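Local structure of capsular polysaccharide export system protein KpsC (Thermosulfurimonas dismutans, 6MGB) at residues Tyr69-Arg78 and Ser90-Tyr100; Glu109-Glu118 and Arg282-Leu292. The protein probably transfers Kdo in beta linkage from a CMP-activated donor, in making the glycolipid anchor of bacterial capsules. All coordinates share one frame; numbering follows the deposited sequence.

Contact 1: residues Tyr69-Arg78 and Ser90-Tyr100; sequences YLALEDGFLR and SLIVDPVGIYY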
loop_
_atom_site.group_PDB
_atom_site.type_symbol
_atom_site.label_atom_id
_atom_site.label_comp_id
_atom_site.label_asym_id
_atom_site.label_seq_id
_atom_site.Cartn_x
_atom_site.Cartn_y
_atom_site.Cartn_z
ATOM N N TYR A 69 -16.943 8.238 -8.096
ATOM C CA TYR A 69 -15.659 7.908 -8.702
ATOM C C TYR A 69 -15.007 6.796 -7.894
ATOM O O TYR A 69 -14.762 6.959 -6.693
ATOM C CB TYR A 69 -14.729 9.119 -8.773
ATOM C CG TYR A 69 -13.353 8.743 -9.273
ATOM C CD1 TYR A 69 -13.120 8.538 -10.625
ATOM C CD2 TYR A 69 -12.293 8.569 -8.391
ATOM C CE1 TYR A 69 -11.870 8.180 -11.088
ATOM C CE2 TYR A 69 -11.038 8.211 -8.845
ATOM C CZ TYR A 69 -10.832 8.018 -10.194
ATOM O OH TYR A 69 -9.587 7.660 -10.652
ATOM N N LEU A 70 -14.718 5.679 -8.555
ATOM C CA LEU A 70 -14.065 4.537 -7.925
ATOM C C LEU A 70 -12.567 4.621 -8.199
ATOM O O LEU A 70 -12.128 4.458 -9.343
ATOM C CB LEU A 70 -14.641 3.223 -8.451
ATOM C CG LEU A 70 -16.164 3.084 -8.443
ATOM C CD1 LEU A 70 -16.561 1.678 -8.856
ATOM C CD2 LEU A 70 -16.735 3.415 -7.080
ATOM N N ALA A 71 -11.787 4.874 -7.151
ATOM C CA ALA A 71 -10.333 4.853 -7.254
ATOM C C ALA A 71 -9.847 3.411 -7.163
ATOM O O ALA A 71 -10.091 2.734 -6.160
ATOM C CB ALA A 71 -9.707 5.700 -6.148
ATOM N N LEU A 72 -9.166 2.941 -8.205
ATOM C CA LEU A 72 -8.680 1.570 -8.278
ATOM C C LEU A 72 -7.168 1.537 -8.087
ATOM O O LEU A 72 -6.445 2.371 -8.640
ATOM C CB LEU A 72 -9.040 0.928 -9.620
ATOM C CG LEU A 72 -10.491 1.089 -10.079
ATOM C CD1 LEU A 72 -10.684 0.471 -11.454
ATOM C CD2 LEU A 72 -11.456 0.472 -9.077
ATOM N N GLU A 73 -6.698 0.575 -7.294
ATOM C CA GLU A 73 -5.273 0.366 -7.080
ATOM C C GLU A 73 -5.029 -1.118 -6.847
ATOM O O GLU A 73 -5.955 -1.880 -6.554
ATOM C CB GLU A 73 -4.739 1.169 -5.881
ATOM C CG GLU A 73 -4.978 2.682 -5.927
ATOM C CD GLU A 73 -4.015 3.414 -6.846
ATOM O OE1 GLU A 73 -4.241 4.617 -7.104
ATOM O OE2 GLU A 73 -3.031 2.793 -7.302
ATOM N N ASP A 74 -3.769 -1.525 -6.979
ATOM C CA ASP A 74 -3.390 -2.871 -6.572
ATOM C C ASP A 74 -3.650 -3.050 -5.084
ATOM O O ASP A 74 -3.498 -2.116 -4.293
ATOM C CB ASP A 74 -1.913 -3.132 -6.880
ATOM C CG ASP A 74 -1.645 -3.276 -8.361
ATOM O OD1 ASP A 74 -2.569 -3.679 -9.099
ATOM O OD2 ASP A 74 -0.509 -2.989 -8.790
ATOM N N GLY A 75 -4.056 -4.255 -4.705
ATOM C CA GLY A 75 -4.235 -4.565 -3.303
ATOM C C GLY A 75 -2.918 -4.542 -2.553
ATOM O O GLY A 75 -1.830 -4.504 -3.129
ATOM N N PHE A 76 -3.029 -4.560 -1.222
ATOM C CA PHE A 76 -1.834 -4.564 -0.384
ATOM C C PHE A 76 -1.057 -5.867 -0.520
ATOM O O PHE A 76 0.177 -5.861 -0.446
ATOM C CB PHE A 76 -2.220 -4.308 1.073
ATOM C CG PHE A 76 -2.716 -2.910 1.333
ATOM C CD1 PHE A 76 -2.007 -1.811 0.875
ATOM C CD2 PHE A 76 -3.894 -2.697 2.032
ATOM C CE1 PHE A 76 -2.459 -0.528 1.113
ATOM C CE2 PHE A 76 -4.352 -1.414 2.270
ATOM C CZ PHE A 76 -3.635 -0.328 1.809
ATOM N N LEU A 77 -1.754 -6.986 -0.711
ATOM C CA LEU A 77 -1.142 -8.244 -1.127
ATOM C C LEU A 77 -1.451 -8.420 -2.608
ATOM O O LEU A 77 -2.604 -8.657 -2.979
ATOM C CB LEU A 77 -1.676 -9.422 -0.315
ATOM C CG LEU A 77 -1.487 -9.382 1.202
ATOM C CD1 LEU A 77 -2.022 -10.662 1.826
ATOM C CD2 LEU A 77 -0.025 -9.175 1.566
ATOM N N ARG A 78 -0.430 -8.298 -3.457
ATOM C CA ARG A 78 -0.663 -8.188 -4.893
ATOM C C ARG A 78 -0.406 -9.492 -5.644
ATOM O O ARG A 78 -1.287 -9.974 -6.359
ATOM C CB ARG A 78 0.189 -7.065 -5.494
ATOM C CG ARG A 78 -0.231 -6.727 -6.918
ATOM C CD ARG A 78 0.836 -5.992 -7.691
ATOM N NE ARG A 78 0.395 -5.716 -9.056
ATOM C CZ ARG A 78 0.355 -6.621 -10.030
ATOM N NH1 ARG A 78 0.733 -7.874 -9.803
ATOM N NH2 ARG A 78 -0.061 -6.273 -11.240
ATOM N N SER A 90 -5.435 -9.116 -5.485
ATOM C CA SER A 90 -6.469 -8.344 -4.820
ATOM C C SER A 90 -6.452 -6.937 -5.392
ATOM O O SER A 90 -5.446 -6.476 -5.938
ATOM C CB SER A 90 -6.274 -8.312 -3.299
ATOM O OG SER A 90 -5.065 -7.669 -2.942
ATOM N N LEU A 91 -7.588 -6.259 -5.266
ATOM C CA LEU A 91 -7.778 -4.946 -5.859
ATOM C C LEU A 91 -8.442 -4.037 -4.839
ATOM O O LEU A 91 -9.395 -4.441 -4.167
ATOM C CB LEU A 91 -8.637 -5.036 -7.126
ATOM C CG LEU A 91 -8.648 -3.825 -8.054
ATOM C CD1 LEU A 91 -7.354 -3.745 -8.849
ATOM C CD2 LEU A 91 -9.853 -3.894 -8.978
ATOM N N ILE A 92 -7.932 -2.818 -4.720
ATOM C CA ILE A 92 -8.553 -1.801 -3.882
ATOM C C ILE A 92 -9.515 -0.994 -4.741
ATOM O O ILE A 92 -9.145 -0.502 -5.813
ATOM C CB ILE A 92 -7.491 -0.901 -3.227
ATOM C CG1 ILE A 92 -6.831 -1.658 -2.070
ATOM C CG2 ILE A 92 -8.112 0.400 -2.722
ATOM C CD1 ILE A 92 -5.572 -1.011 -1.542
ATOM N N VAL A 93 -10.753 -0.869 -4.273
ATOM C CA VAL A 93 -11.811 -0.156 -4.980
ATOM C C VAL A 93 -12.408 0.811 -3.967
ATOM O O VAL A 93 -13.169 0.401 -3.083
ATOM C CB VAL A 93 -12.877 -1.103 -5.542
ATOM C CG1 VAL A 93 -13.956 -0.324 -6.280
ATOM C CG2 VAL A 93 -12.236 -2.138 -6.462
ATOM N N ASP A 94 -12.068 2.090 -4.085
ATOM C CA ASP A 94 -12.431 3.083 -3.075
ATOM C C ASP A 94 -13.386 4.106 -3.673
ATOM O O ASP A 94 -12.959 4.934 -4.501
ATOM C CB ASP A 94 -11.179 3.774 -2.535
ATOM C CG ASP A 94 -11.444 4.538 -1.251
ATOM O OD1 ASP A 94 -12.539 5.121 -1.120
ATOM O OD2 ASP A 94 -10.559 4.548 -0.371
ATOM N N PRO A 95 -14.672 4.101 -3.306
ATOM C CA PRO A 95 -15.601 5.106 -3.835
ATOM C C PRO A 95 -15.632 6.409 -3.055
ATOM O O PRO A 95 -16.421 7.294 -3.402
ATOM C CB PRO A 95 -16.963 4.395 -3.755
ATOM C CG PRO A 95 -16.777 3.221 -2.829
ATOM C CD PRO A 95 -15.346 3.148 -2.410
ATOM N N VAL A 96 -14.808 6.552 -2.018
ATOM C CA VAL A 96 -14.780 7.762 -1.203
ATOM C C VAL A 96 -13.575 8.602 -1.606
ATOM O O VAL A 96 -13.713 9.762 -2.009
ATOM C CB VAL A 96 -14.737 7.409 0.296
ATOM C CG1 VAL A 96 -14.539 8.654 1.149
ATOM C CG2 VAL A 96 -16.014 6.684 0.701
ATOM N N GLY A 97 -12.387 8.019 -1.484
ATOM C CA GLY A 97 -11.154 8.663 -1.887
ATOM C C GLY A 97 -10.142 7.618 -2.302
ATOM O O GLY A 97 -10.436 6.781 -3.161
ATOM N N ILE A 98 -8.950 7.645 -1.706
ATOM C CA ILE A 98 -7.996 6.554 -1.863
ATOM C C ILE A 98 -7.056 6.568 -0.666
ATOM O O ILE A 98 -6.765 7.620 -0.093
ATOM C CB ILE A 98 -7.228 6.642 -3.205
ATOM C CG1 ILE A 98 -6.500 5.325 -3.500
ATOM C CG2 ILE A 98 -6.243 7.808 -3.201
ATOM C CD1 ILE A 98 -7.418 4.110 -3.613
ATOM N N TYR A 99 -6.575 5.378 -0.296
ATOM C CA TYR A 99 -5.967 5.198 1.020
ATOM C C TYR A 99 -4.760 6.106 1.224
ATOM O O TYR A 99 -4.528 6.588 2.339
ATOM C CB TYR A 99 -5.569 3.735 1.225
ATOM C CG TYR A 99 -4.527 3.220 0.253
ATOM C CD1 TYR A 99 -4.900 2.631 -0.945
ATOM C CD2 TYR A 99 -3.170 3.314 0.540
ATOM C CE1 TYR A 99 -3.953 2.155 -1.836
ATOM C CE2 TYR A 99 -2.216 2.840 -0.342
ATOM C CZ TYR A 99 -2.614 2.263 -1.529
ATOM O OH TYR A 99 -1.668 1.791 -2.411
ATOM N N TYR A 100 -3.967 6.340 0.179
ATOM C CA TYR A 100 -2.747 7.119 0.343
ATOM C C TYR A 100 -2.980 8.621 0.238
ATOM O O TYR A 100 -2.033 9.390 0.424
ATOM C CB TYR A 100 -1.681 6.688 -0.675
ATOM C CG TYR A 100 -2.090 6.758 -2.132
ATOM C CD1 TYR A 100 -2.060 7.958 -2.828
ATOM C CD2 TYR A 100 -2.479 5.615 -2.817
ATOM C CE1 TYR A 100 -2.423 8.020 -4.159
ATOM C CE2 TYR A 100 -2.843 5.667 -4.148
ATOM C CZ TYR A 100 -2.812 6.872 -4.815
ATOM O OH TYR A 100 -3.172 6.930 -6.143
HETATM O O HOH W 1 -16.676 9.311 -5.484
HETATM O O HOH W 2 -1.427 -0.581 -3.778
HETATM O O HOH W 3 -4.683 -6.878 -0.292
#

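Contact 2: residues Glu109-Glu118 and Arg282-Leu292; sequences ENLLNFGGWE and RRKRRRTLLEL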
loop_
_atom_site.group_PDB
_atom_site.type_symbol
_atom_site.label_atom_id
_atom_site.label_comp_id
_atom_site.label_asym_id
_atom_site.label_seq_id
_atom_site.Cartn_x
_atom_site.Cartn_y
_atom_site.Cartn_z
ATOM N N GLU A 109 -9.957 5.258 5.765
ATOM C CA GLU A 109 -9.931 6.203 6.876
ATOM C C GLU A 109 -11.276 6.239 7.589
ATOM O O GLU A 109 -11.332 6.350 8.818
ATOM C CB GLU A 109 -9.556 7.598 6.378
ATOM C CG GLU A 109 -9.272 8.585 7.502
ATOM C CD GLU A 109 -9.083 10.003 7.004
ATOM O OE1 GLU A 109 -7.921 10.447 6.894
ATOM O OE2 GLU A 109 -10.098 10.671 6.718
ATOM N N ASN A 110 -12.371 6.144 6.831
ATOM C CA ASN A 110 -13.694 6.128 7.447
ATOM C C ASN A 110 -13.883 4.881 8.305
ATOM O O ASN A 110 -14.420 4.960 9.416
ATOM C CB ASN A 110 -14.778 6.211 6.371
ATOM C CG ASN A 110 -14.903 7.601 5.768
ATOM O OD1 ASN A 110 -14.393 8.581 6.313
ATOM N ND2 ASN A 110 -15.610 7.693 4.645
ATOM N N LEU A 111 -13.448 3.720 7.807
ATOM C CA LEU A 111 -13.525 2.501 8.609
ATOM C C LEU A 111 -12.768 2.659 9.919
ATOM O O LEU A 111 -13.254 2.254 10.982
ATOM C CB LEU A 111 -12.972 1.314 7.820
ATOM C CG LEU A 111 -13.844 0.774 6.685
ATOM C CD1 LEU A 111 -13.065 -0.235 5.859
ATOM C CD2 LEU A 111 -15.111 0.140 7.235
ATOM N N LEU A 112 -11.578 3.259 9.866
ATOM C CA LEU A 112 -10.763 3.401 11.066
ATOM C C LEU A 112 -11.331 4.450 12.010
ATOM O O LEU A 112 -11.231 4.298 13.233
ATOM C CB LEU A 112 -9.329 3.753 10.673
ATOM C CG LEU A 112 -8.581 2.656 9.906
ATOM C CD1 LEU A 112 -7.315 3.194 9.252
ATOM C CD2 LEU A 112 -8.241 1.495 10.828
ATOM N N ASN A 113 -11.934 5.512 11.470
ATOM C CA ASN A 113 -12.423 6.593 12.322
ATOM C C ASN A 113 -13.689 6.191 13.071
ATOM O O ASN A 113 -13.811 6.452 14.274
ATOM C CB ASN A 113 -12.681 7.850 11.486
ATOM C CG ASN A 113 -11.608 8.912 11.671
ATOM O OD1 ASN A 113 -10.990 9.012 12.731
ATOM N ND2 ASN A 113 -11.391 9.719 10.639
ATOM N N PHE A 114 -14.639 5.556 12.386
ATOM C CA PHE A 114 -15.991 5.415 12.907
ATOM C C PHE A 114 -16.443 3.977 13.128
ATOM O O PHE A 114 -17.550 3.768 13.640
ATOM C CB PHE A 114 -16.979 6.101 11.961
ATOM C CG PHE A 114 -16.545 7.471 11.515
ATOM C CD1 PHE A 114 -16.511 8.530 12.407
ATOM C CD2 PHE A 114 -16.180 7.697 10.197
ATOM C CE1 PHE A 114 -16.114 9.788 11.994
ATOM C CE2 PHE A 114 -15.783 8.957 9.780
ATOM C CZ PHE A 114 -15.749 10.001 10.680
ATOM N N GLY A 115 -15.645 2.982 12.745
ATOM C CA GLY A 115 -15.989 1.610 13.070
ATOM C C GLY A 115 -17.133 1.067 12.228
ATOM O O GLY A 115 -17.288 1.387 11.046
ATOM N N GLY A 116 -17.947 0.224 12.858
ATOM C CA GLY A 116 -18.997 -0.499 12.172
ATOM C C GLY A 116 -18.641 -1.917 11.783
ATOM O O GLY A 116 -19.425 -2.559 11.074
ATOM N N TRP A 117 -17.497 -2.431 12.237
ATOM C CA TRP A 117 -16.975 -3.701 11.750
ATOM C C TRP A 117 -16.250 -4.534 12.797
ATOM O O TRP A 117 -15.914 -5.684 12.496
ATOM C CB TRP A 117 -16.008 -3.445 10.584
ATOM C CG TRP A 117 -14.952 -2.433 10.916
ATOM C CD1 TRP A 117 -15.006 -1.087 10.699
ATOM C CD2 TRP A 117 -13.686 -2.686 11.539
ATOM N NE1 TRP A 117 -13.854 -0.487 11.145
ATOM C CE2 TRP A 117 -13.026 -1.447 11.664
ATOM C CE3 TRP A 117 -13.047 -3.839 12.001
ATOM C CZ2 TRP A 117 -11.758 -1.329 12.231
ATOM C CZ3 TRP A 117 -11.785 -3.722 12.563
ATOM C CH2 TRP A 117 -11.156 -2.476 12.674
ATOM N N GLU A 118 -15.987 -4.016 13.994
ATOM C CA GLU A 118 -15.175 -4.725 14.984
ATOM C C GLU A 118 -16.038 -5.767 15.681
ATOM O O GLU A 118 -16.871 -5.438 16.530
ATOM C CB GLU A 118 -14.578 -3.751 15.992
ATOM C CG GLU A 118 -13.854 -2.566 15.376
ATOM C CD GLU A 118 -14.750 -1.357 15.205
ATOM O OE1 GLU A 118 -15.946 -1.537 14.887
ATOM O OE2 GLU A 118 -14.259 -0.224 15.398
ATOM N N ARG A 282 -8.193 15.169 10.981
ATOM C CA ARG A 282 -9.382 14.399 10.636
ATOM C C ARG A 282 -9.338 12.985 11.200
ATOM O O ARG A 282 -10.393 12.358 11.352
ATOM C CB ARG A 282 -9.534 14.354 9.116
ATOM C CG ARG A 282 -10.931 14.020 8.634
ATOM C CD ARG A 282 -10.998 14.010 7.116
ATOM N NE ARG A 282 -9.872 13.281 6.538
ATOM C CZ ARG A 282 -8.810 13.839 5.960
ATOM N NH1 ARG A 282 -8.703 15.159 5.841
ATOM N NH2 ARG A 282 -7.845 13.066 5.487
ATOM N N ARG A 283 -8.151 12.474 11.515
ATOM C CA ARG A 283 -7.998 11.143 12.097
ATOM C C ARG A 283 -7.969 11.286 13.614
ATOM O O ARG A 283 -6.994 11.793 14.180
ATOM C CB ARG A 283 -6.733 10.470 11.569
ATOM C CG ARG A 283 -6.769 10.244 10.070
ATOM C CD ARG A 283 -5.484 9.636 9.530
ATOM N NE ARG A 283 -5.530 9.552 8.074
ATOM C CZ ARG A 283 -4.542 9.101 7.307
ATOM N NH1 ARG A 283 -3.405 8.678 7.848
ATOM N NH2 ARG A 283 -4.693 9.078 5.990
ATOM N N LYS A 284 -9.038 10.847 14.269
ATOM C CA LYS A 284 -9.228 11.070 15.697
ATOM C C LYS A 284 -9.185 9.798 16.527
ATOM O O LYS A 284 -8.630 9.807 17.628
ATOM C CB LYS A 284 -10.564 11.782 15.934
ATOM C CG LYS A 284 -10.698 13.083 15.158
ATOM C CD LYS A 284 -11.801 13.967 15.716
ATOM C CE LYS A 284 -11.735 15.367 15.125
ATOM N NZ LYS A 284 -11.951 15.373 13.651
ATOM N N ARG A 285 -9.749 8.702 16.030
ATOM C CA ARG A 285 -9.824 7.470 16.801
ATOM C C ARG A 285 -8.467 6.780 16.843
ATOM O O ARG A 285 -7.825 6.590 15.807
ATOM C CB ARG A 285 -10.870 6.534 16.202
ATOM C CG ARG A 285 -11.062 5.250 16.988
ATOM C CD ARG A 285 -12.488 4.753 16.882
ATOM N NE ARG A 285 -12.678 3.494 17.594
ATOM C CZ ARG A 285 -13.788 2.767 17.548
ATOM N NH1 ARG A 285 -13.863 1.633 18.232
ATOM N NH2 ARG A 285 -14.823 3.166 16.819
ATOM N N ARG A 286 -8.034 6.409 18.045
ATOM C CA ARG A 286 -6.824 5.618 18.206
ATOM C C ARG A 286 -7.127 4.160 17.893
ATOM O O ARG A 286 -8.184 3.639 18.261
ATOM C CB ARG A 286 -6.279 5.744 19.630
ATOM C CG ARG A 286 -6.227 7.166 20.180
ATOM C CD ARG A 286 -5.243 8.042 19.421
ATOM N NE ARG A 286 -5.725 8.389 18.088
ATOM C CZ ARG A 286 -4.984 8.970 17.149
ATOM N NH1 ARG A 286 -3.714 9.271 17.389
ATOM N NH2 ARG A 286 -5.514 9.245 15.966
ATOM N N ARG A 287 -6.194 3.500 17.211
ATOM C CA ARG A 287 -6.382 2.122 16.785
ATOM C C ARG A 287 -5.185 1.275 17.187
ATOM O O ARG A 287 -4.042 1.741 17.197
ATOM C CB ARG A 287 -6.586 2.027 15.265
ATOM C CG ARG A 287 -7.923 2.555 14.779
ATOM C CD ARG A 287 -9.072 1.716 15.308
ATOM N NE ARG A 287 -10.350 2.073 14.699
ATOM C CZ ARG A 287 -11.493 1.437 14.940
ATOM N NH1 ARG A 287 -11.524 0.408 15.776
ATOM N NH2 ARG A 287 -12.608 1.829 14.342
ATOM N N THR A 288 -5.467 0.021 17.528
ATOM C CA THR A 288 -4.421 -0.964 17.738
ATOM C C THR A 288 -3.909 -1.474 16.395
ATOM O O THR A 288 -4.552 -1.314 15.354
ATOM C CB THR A 288 -4.936 -2.147 18.560
ATOM O OG1 THR A 288 -5.899 -2.878 17.790
ATOM C CG2 THR A 288 -5.577 -1.673 19.859
ATOM N N LEU A 289 -2.734 -2.103 16.431
ATOM C CA LEU A 289 -2.180 -2.688 15.215
ATOM C C LEU A 289 -3.140 -3.714 14.629
ATOM O O LEU A 289 -3.399 -3.722 13.420
ATOM C CB LEU A 289 -0.820 -3.321 15.512
ATOM C CG LEU A 289 0.005 -3.871 14.336
ATOM C CD1 LEU A 289 -0.461 -5.256 13.887
ATOM C CD2 LEU A 289 0.006 -2.906 13.154
ATOM N N LEU A 290 -3.688 -4.585 15.477
ATOM C CA LEU A 290 -4.612 -5.601 14.986
ATOM C C LEU A 290 -5.833 -4.964 14.333
ATOM O O LEU A 290 -6.291 -5.421 13.281
ATOM C CB LEU A 290 -5.032 -6.522 16.130
ATOM C CG LEU A 290 -5.824 -7.766 15.722
ATOM C CD1 LEU A 290 -4.971 -8.693 14.868
ATOM C CD2 LEU A 290 -6.341 -8.498 16.948
ATOM N N GLU A 291 -6.365 -3.898 14.934
ATOM C CA GLU A 291 -7.525 -3.230 14.352
ATOM C C GLU A 291 -7.172 -2.579 13.022
ATOM O O GLU A 291 -7.922 -2.699 12.047
ATOM C CB GLU A 291 -8.078 -2.190 15.327
ATOM C CG GLU A 291 -8.786 -2.784 16.535
ATOM C CD GLU A 291 -9.189 -1.733 17.552
ATOM O OE1 GLU A 291 -8.608 -0.627 17.532
ATOM O OE2 GLU A 291 -10.088 -2.013 18.370
ATOM N N LEU A 292 -6.033 -1.888 12.965
ATOM C CA LEU A 292 -5.591 -1.276 11.717
ATOM C C LEU A 292 -5.396 -2.332 10.637
ATOM O O LEU A 292 -5.834 -2.161 9.494
ATOM C CB LEU A 292 -4.296 -0.501 11.962
ATOM C CG LEU A 292 -3.623 0.167 10.764
ATOM C CD1 LEU A 292 -4.601 1.021 9.980
ATOM C CD2 LEU A 292 -2.457 1.008 11.250
#

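Contact 1: residues Tyr69-Arg78 and Ser90-Tyr100
The Glu73 side chain bends about its CB-CG bond (chi2 -78°), and this turns its carboxylate toward Tyr100, whose CG stands between the backbone N and the carbonyl carbon (chi1 56°). Tyr100 OH donates to Glu73 OE1 at 2.7 Å, coming from above the carboxylate plane. Carboxylate and ring planes lie 75° apart. Ile98 CD1 packs across the Glu73 stem, 3.7 Å from Glu73 CG. Without the carboxylate, as with an alanine here, Tyr100 OH would probably lose this acceptor and a gap would open beside Ile98. Ile92 CD1 sits over the centre of the Phe76 ring, 4.0 Å from the centroid. The Phe76 edge points into the face of Tyr99 in a T-shaped pair, with centroids 4.9 Å apart. Ser90 OG donates to Leu77 O at 2.7 Å and so ties the loop after strand 69-74 to the start of strand 90-94. Backbone bonds pair Ala71 with Asp94 and Glu73 with Ile92, both antiparallel hydrogen-bonded pairs. Beyond the segments, Phe76 O accepts from Gln248, a CMP-binding residue. The arrangement is an antiparallel strand pair within the mixed sheet of a GT-B-type fold, with its Phe76 end beside the nucleotide site.

Contact 2: residues Glu109-Glu118 and Arg282-Leu292
Glu109 and Asn113 of helix 107-114 grip an arginine-rich segment that leads into helix 289-299, which opens with a capping box of Thr288 and Glu291. Two carboxylates carry the salt bridges. Arg282 holds Glu109 side-on, with NE on OE2 at 2.6 Å and NH2 on OE1. Arg283 NE takes the anti lone pair of the same OE1 at 2.8 Å in an almost straight bond (176°). Both Glu109 oxygens are therefore engaged. Arg287 meets Glu118 end-on, NH1 and NH2 both reaching OE2. The Arg285 guanidinium lies with one face toward this oxygen, an interaction of charges alone.

Apolar and flat contacts add to these. Leu112 CD1 touches Leu292 CD1 at 3.6 Å. Trp117 CZ2 lies over one face of the Arg287 guanidinium, toward its rim, and Arg285 NE over the centre of the opposite face. The Trp117 ring is turned 33° from the guanidinium plane.

Hydrogen bonds to amide groups run alongside. Asn113 OD1 accepts from Lys284 N on a lone pair, and its ND2 donates to Arg282 O at 2.9 Å. The side-chain amide thus reads both a carbonyl and an N-H of the segment. Arg287 also closes the C-terminal end of helix 107-114: NE, at 2.8 Å and in the carbonyl plane, and NH2, at 3.0 Å and above it, share Leu112 O.

Both segments of contact 1 precede those of contact 2 in the chain, and the contact centres are about 17 Å apart. Helix 107-114 follows strand 90-94. The two contacts touch where Val96 CG1 packs 3.8 Å from Asn110 ND2. Contact 1 joins neighbouring strands of the mixed sheet. Contact 2 is long-range: 163 residues lie between its segments, including every strand of the parallel sheet and the CMP-binding residues. Its second segment then enters helix 289-299, and strand 302-305 returns the chain to the mixed sheet beside 90-94. Contact 2 thus joins the helix following strand 90-94 to the chain returning from the parallel sheet, consistent with a GT-B-type architecture. Contact 1 lies nearer the nucleotide site.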